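Local coordinates for protein putative S-adenosylmethionine-dependent methyltransferase (Bacteroides thetaiotaomicron, PDB 1WYZ) that probably transfers methyl groups from S-adenosylmethionine to a substrate not yet established, as an RsmI-like methyltransferase, at residues I32-F46 and P79-E91. Numbering follows the deposited sequence.
Sequences IRHFIVEDVRSARRF and PLAGGASMGVISE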
loop_
_atom_site.group_PDB
_atom_site.type_symbol
_atom_site.label_atom_id
_atom_site.label_comp_id
_atom_site.label_asym_id
_atom_site.label_seq_id
_atom_site.Cartn_x
_atom_site.Cartn_y
_atom_site.Cartn_z
ATOM N N ILE A 32 12.589 20.021 -5.890
ATOM C CA ILE A 32 11.437 20.360 -6.721
ATOM C C ILE A 32 10.986 21.812 -6.617
ATOM O O ILE A 32 10.855 22.352 -5.524
ATOM C CB ILE A 32 10.264 19.448 -6.377
ATOM C CG1 ILE A 32 10.707 17.989 -6.519
ATOM C CG2 ILE A 32 9.084 19.762 -7.273
ATOM C CD1 ILE A 32 10.938 17.441 -7.915
ATOM N N ARG A 33 10.743 22.424 -7.773
ATOM C CA ARG A 33 10.306 23.817 -7.864
ATOM C C ARG A 33 8.870 23.914 -8.362
ATOM O O ARG A 33 8.213 24.940 -8.187
ATOM C CB ARG A 33 11.186 24.598 -8.844
ATOM C CG ARG A 33 12.659 24.698 -8.484
ATOM C CD ARG A 33 13.401 25.472 -9.572
ATOM N NE ARG A 33 14.800 25.718 -9.238
ATOM C CZ ARG A 33 15.645 26.396 -10.011
ATOM N NH1 ARG A 33 15.233 26.896 -11.172
ATOM N NH2 ARG A 33 16.902 26.580 -9.620
ATOM N N HIS A 34 8.400 22.844 -9.003
ATOM C CA HIS A 34 7.047 22.790 -9.568
ATOM C C HIS A 34 6.252 21.600 -9.037
ATOM O O HIS A 34 6.660 20.455 -9.199
ATOM C CB HIS A 34 7.112 22.663 -11.093
ATOM C CG HIS A 34 8.146 23.533 -11.736
ATOM N ND1 HIS A 34 9.481 23.475 -11.402
ATOM C CD2 HIS A 34 8.046 24.454 -12.724
ATOM C CE1 HIS A 34 10.161 24.319 -12.157
ATOM N NE2 HIS A 34 9.314 24.925 -12.968
ATOM N N PHE A 35 5.105 21.867 -8.431
ATOM C CA PHE A 35 4.274 20.796 -7.904
ATOM C C PHE A 35 2.916 20.765 -8.588
ATOM O O PHE A 35 2.390 21.792 -8.988
ATOM C CB PHE A 35 4.055 20.969 -6.395
ATOM C CG PHE A 35 5.323 21.045 -5.604
ATOM C CD1 PHE A 35 6.039 22.238 -5.521
ATOM C CD2 PHE A 35 5.836 19.909 -4.981
ATOM C CE1 PHE A 35 7.257 22.297 -4.835
ATOM C CE2 PHE A 35 7.063 19.959 -4.288
ATOM C CZ PHE A 35 7.772 21.151 -4.217
ATOM N N ILE A 36 2.362 19.571 -8.728
ATOM C CA ILE A 36 1.042 19.396 -9.309
ATOM C C ILE A 36 0.255 18.896 -8.104
ATOM O O ILE A 36 0.573 17.853 -7.537
ATOM C CB ILE A 36 1.051 18.346 -10.446
ATOM C CG1 ILE A 36 1.795 18.903 -11.661
ATOM C CG2 ILE A 36 -0.371 18.018 -10.879
ATOM C CD1 ILE A 36 1.191 20.049 -12.399
ATOM N N VAL A 37 -0.762 19.652 -7.704
ATOM C CA VAL A 37 -1.536 19.305 -6.516
ATOM C C VAL A 37 -3.053 19.350 -6.634
ATOM O O VAL A 37 -3.609 19.974 -7.539
ATOM C CB VAL A 37 -1.145 20.228 -5.351
ATOM C CG1 VAL A 37 0.326 20.036 -4.999
ATOM C CG2 VAL A 37 -1.409 21.678 -5.746
ATOM N N GLU A 38 -3.710 18.693 -5.681
ATOM C CA GLU A 38 -5.166 18.644 -5.619
ATOM C C GLU A 38 -5.708 19.855 -4.878
ATOM O O GLU A 38 -6.915 20.065 -4.836
ATOM C CB GLU A 38 -5.620 17.367 -4.913
ATOM C CG GLU A 38 -5.287 16.103 -5.680
ATOM C CD GLU A 38 -5.493 14.852 -4.854
ATOM O OE1 GLU A 38 -6.620 14.647 -4.357
ATOM O OE2 GLU A 38 -4.524 14.075 -4.706
ATOM N N ASP A 39 -4.807 20.640 -4.291
ATOM C CA ASP A 39 -5.176 21.852 -3.561
ATOM C C ASP A 39 -3.944 22.596 -3.061
ATOM O O ASP A 39 -3.216 22.116 -2.190
ATOM C CB ASP A 39 -6.084 21.529 -2.377
ATOM C CG ASP A 39 -6.466 22.769 -1.592
ATOM O OD1 ASP A 39 -6.959 23.738 -2.209
ATOM O OD2 ASP A 39 -6.271 22.775 -0.361
ATOM N N VAL A 40 -3.723 23.781 -3.616
ATOM C CA VAL A 40 -2.575 24.596 -3.254
ATOM C C VAL A 40 -2.555 24.961 -1.773
ATOM O O VAL A 40 -1.488 25.106 -1.184
ATOM C CB VAL A 40 -2.530 25.888 -4.102
ATOM C CG1 VAL A 40 -3.717 26.781 -3.756
ATOM C CG2 VAL A 40 -1.214 26.612 -3.877
ATOM N N ARG A 41 -3.728 25.110 -1.167
ATOM C CA ARG A 41 -3.775 25.454 0.244
ATOM C C ARG A 41 -3.057 24.391 1.067
ATOM O O ARG A 41 -1.976 24.642 1.609
ATOM C CB ARG A 41 -5.224 25.604 0.722
ATOM C CG ARG A 41 -5.948 26.799 0.118
ATOM C CD ARG A 41 -6.904 27.450 1.119
ATOM N NE ARG A 41 -6.204 28.136 2.210
ATOM C CZ ARG A 41 -5.463 29.235 2.064
ATOM N NH1 ARG A 41 -5.316 29.790 0.868
ATOM N NH2 ARG A 41 -4.867 29.779 3.119
ATOM N N SER A 42 -3.655 23.206 1.153
ATOM C CA SER A 42 -3.076 22.093 1.909
ATOM C C SER A 42 -1.646 21.788 1.471
ATOM O O SER A 42 -0.771 21.530 2.303
ATOM C CB SER A 42 -3.934 20.836 1.732
ATOM O OG SER A 42 -3.304 19.704 2.315
ATOM N N ALA A 43 -1.421 21.820 0.160
ATOM C CA ALA A 43 -0.105 21.544 -0.406
ATOM C C ALA A 43 0.933 22.553 0.073
ATOM O O ALA A 43 1.987 22.177 0.592
ATOM C CB ALA A 43 -0.178 21.545 -1.938
ATOM N N ARG A 44 0.635 23.837 -0.094
ATOM C CA ARG A 44 1.566 24.871 0.325
ATOM C C ARG A 44 1.827 24.750 1.825
ATOM O O ARG A 44 2.980 24.768 2.259
ATOM C CB ARG A 44 1.016 26.263 -0.030
ATOM C CG ARG A 44 1.995 27.397 0.249
ATOM C CD ARG A 44 1.498 28.750 -0.256
ATOM N NE ARG A 44 1.561 28.875 -1.712
ATOM C CZ ARG A 44 1.714 30.032 -2.352
ATOM N NH1 ARG A 44 1.824 31.160 -1.666
ATOM N NH2 ARG A 44 1.760 30.065 -3.676
ATOM N N ARG A 45 0.765 24.606 2.616
ATOM C CA ARG A 45 0.920 24.472 4.064
ATOM C C ARG A 45 1.825 23.280 4.356
ATOM O O ARG A 45 2.699 23.341 5.217
ATOM C CB ARG A 45 -0.437 24.250 4.734
ATOM C CG ARG A 45 -1.473 25.326 4.436
ATOM C CD ARG A 45 -2.785 25.053 5.169
ATOM N NE ARG A 45 -2.668 25.236 6.616
ATOM C CZ ARG A 45 -2.503 26.414 7.215
ATOM N NH1 ARG A 45 -2.438 27.526 6.492
ATOM N NH2 ARG A 45 -2.402 26.479 8.536
ATOM N N PHE A 46 1.610 22.194 3.624
ATOM C CA PHE A 46 2.407 20.987 3.796
ATOM C C PHE A 46 3.902 21.214 3.612
ATOM O O PHE A 46 4.704 20.799 4.451
ATOM C CB PHE A 46 1.956 19.915 2.811
ATOM C CG PHE A 46 2.869 18.728 2.760
ATOM C CD1 PHE A 46 2.881 17.801 3.796
ATOM C CD2 PHE A 46 3.718 18.526 1.666
ATOM C CE1 PHE A 46 3.730 16.677 3.744
ATOM C CE2 PHE A 46 4.559 17.413 1.610
ATOM C CZ PHE A 46 4.566 16.487 2.648
ATOM N N PRO A 79 7.529 21.497 -17.541
ATOM C CA PRO A 79 8.812 21.687 -16.864
ATOM C C PRO A 79 9.574 20.360 -16.810
ATOM O O PRO A 79 10.785 20.315 -17.062
ATOM C CB PRO A 79 8.395 22.192 -15.493
ATOM C CG PRO A 79 7.202 23.042 -15.830
ATOM C CD PRO A 79 6.439 22.136 -16.784
ATOM N N LEU A 80 8.857 19.282 -16.494
ATOM C CA LEU A 80 9.472 17.959 -16.425
ATOM C C LEU A 80 10.043 17.584 -17.795
ATOM O O LEU A 80 11.158 17.059 -17.903
ATOM C CB LEU A 80 8.447 16.906 -15.984
ATOM C CG LEU A 80 8.991 15.476 -15.968
ATOM C CD1 LEU A 80 10.343 15.457 -15.277
ATOM C CD2 LEU A 80 8.018 14.558 -15.272
ATOM N N ALA A 81 9.265 17.857 -18.834
ATOM C CA ALA A 81 9.687 17.592 -20.195
ATOM C C ALA A 81 10.970 18.397 -20.458
ATOM O O ALA A 81 11.814 18.003 -21.269
ATOM C CB ALA A 81 8.591 18.015 -21.159
ATOM N N GLY A 82 11.110 19.516 -19.748
ATOM C CA GLY A 82 12.273 20.372 -19.917
ATOM C C GLY A 82 13.526 19.981 -19.146
ATOM O O GLY A 82 14.591 20.568 -19.358
ATOM N N GLY A 83 13.407 19.008 -18.240
ATOM C CA GLY A 83 14.562 18.576 -17.477
ATOM C C GLY A 83 14.522 18.943 -16.008
ATOM O O GLY A 83 15.491 18.710 -15.281
ATOM N N ALA A 84 13.413 19.526 -15.566
ATOM C CA ALA A 84 13.254 19.907 -14.162
ATOM C C ALA A 84 12.376 18.879 -13.453
ATOM O O ALA A 84 11.362 18.443 -14.000
ATOM C CB ALA A 84 12.625 21.289 -14.059
ATOM N N SER A 85 12.761 18.487 -12.240
ATOM C CA SER A 85 11.982 17.509 -11.486
ATOM C C SER A 85 10.699 18.135 -10.934
ATOM O O SER A 85 10.677 19.323 -10.614
ATOM C CB SER A 85 12.827 16.936 -10.348
ATOM O OG SER A 85 13.945 16.219 -10.856
HETATM N N MSE A 86 9.629 17.344 -10.846
HETATM C CA MSE A 86 8.348 17.829 -10.331
HETATM C C MSE A 86 7.740 16.876 -9.315
HETATM O O MSE A 86 8.015 15.681 -9.325
HETATM C CB MSE A 86 7.342 18.026 -11.455
HETATM C CG MSE A 86 7.734 19.026 -12.515
HETATM SE SE MSE A 86 6.269 19.199 -13.787
HETATM C CE MSE A 86 5.299 20.686 -12.985
ATOM N N GLY A 87 6.896 17.398 -8.437
ATOM C CA GLY A 87 6.277 16.533 -7.455
ATOM C C GLY A 87 4.761 16.597 -7.496
ATOM O O GLY A 87 4.193 17.591 -7.941
ATOM N N VAL A 88 4.108 15.524 -7.055
ATOM C CA VAL A 88 2.652 15.479 -6.999
ATOM C C VAL A 88 2.319 15.323 -5.517
ATOM O O VAL A 88 2.975 14.552 -4.814
ATOM C CB VAL A 88 2.070 14.288 -7.798
ATOM C CG1 VAL A 88 0.562 14.333 -7.749
ATOM C CG2 VAL A 88 2.537 14.334 -9.244
ATOM N N ILE A 89 1.317 16.061 -5.045
ATOM C CA ILE A 89 0.925 16.023 -3.629
ATOM C C ILE A 89 -0.585 15.892 -3.449
ATOM O O ILE A 89 -1.351 16.640 -4.062
ATOM C CB ILE A 89 1.355 17.310 -2.908
ATOM C CG1 ILE A 89 2.816 17.620 -3.220
ATOM C CG2 ILE A 89 1.146 17.159 -1.408
ATOM C CD1 ILE A 89 3.262 19.038 -2.869
ATOM N N SER A 90 -1.009 14.965 -2.593
ATOM C CA SER A 90 -2.440 14.752 -2.357
ATOM C C SER A 90 -3.024 15.441 -1.120
ATOM O O SER A 90 -2.348 16.221 -0.446
ATOM C CB SER A 90 -2.737 13.251 -2.280
ATOM O OG SER A 90 -2.587 12.641 -3.548
ATOM N N GLU A 91 -4.292 15.139 -0.845
ATOM C CA GLU A 91 -5.020 15.689 0.295
ATOM C C GLU A 91 -4.982 17.212 0.325
ATOM O O GLU A 91 -5.753 17.847 1.049
ATOM C CB GLU A 91 -4.445 15.140 1.601
ATOM C CG GLU A 91 -4.146 13.654 1.551
ATOM C CD GLU A 91 -5.308 12.846 1.012
ATOM O OE1 GLU A 91 -6.359 12.787 1.688
ATOM O OE2 GLU A 91 -5.167 12.276 -0.090
#
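Phe35 and Ile89 meet where strands 34-37 and 86-89 run parallel, their short axes 4.6 Å apart and inclined by 26°. Ile89 CD1 reaches the Phe35 ring near CD2, at 3.4 Å, while Val37 lies alongside Ile89 and sets CG1 against its CB at 3.6 Å. The branches of Ile89 divide the work: with CG1 beside its backbone N (chi1 -49°), CD1 is carried to Phe35 and Ala43, whereas CG2 approaches Phe46 on helix 40-50. Gly87 leaves room beside Phe35, since a CB there would crowd CD2 of the ring. The backbones are joined by three bonds: Gly87 N to His34 O, Ile36 N to Gly87 O at 2.8 Å and nearly straight, and Ile89 N to Ile36 O.

On the sheet face of Ile36 and Val88, the selenomethionine Met86 turns CE towards His34 CB and Ile36 CG1. Pro79, near the end of helix 70-81, lays CB over one face of the His34 imidazole, 3.9 Å from its centroid, a CH-pi contact offset toward the rim. Beyond the strands, Glu38 extends past CG (chi2 169°) to bring OE2 within 2.7 Å of Ser90 OG, which donates to it. With an alanine in place of Glu38, the Ser90 hydroxyl would probably lose its carboxylate acceptor and be free to turn. Asp39 N-caps the following helix, its OD2 taking Ser42 N from above the carboxylate plane.

Strand 5-8 flanks 86-89 and strand 62-63 flanks 34-37, placing this pair at the heart of the parallel sheet of an alpha/beta domain. Apolar packing and backbone bonds thus secure its middle, whereas past the C-terminal ends of the two strands a single hydroxyl-carboxylate bond, Ser90 to Glu38, links the loops that follow.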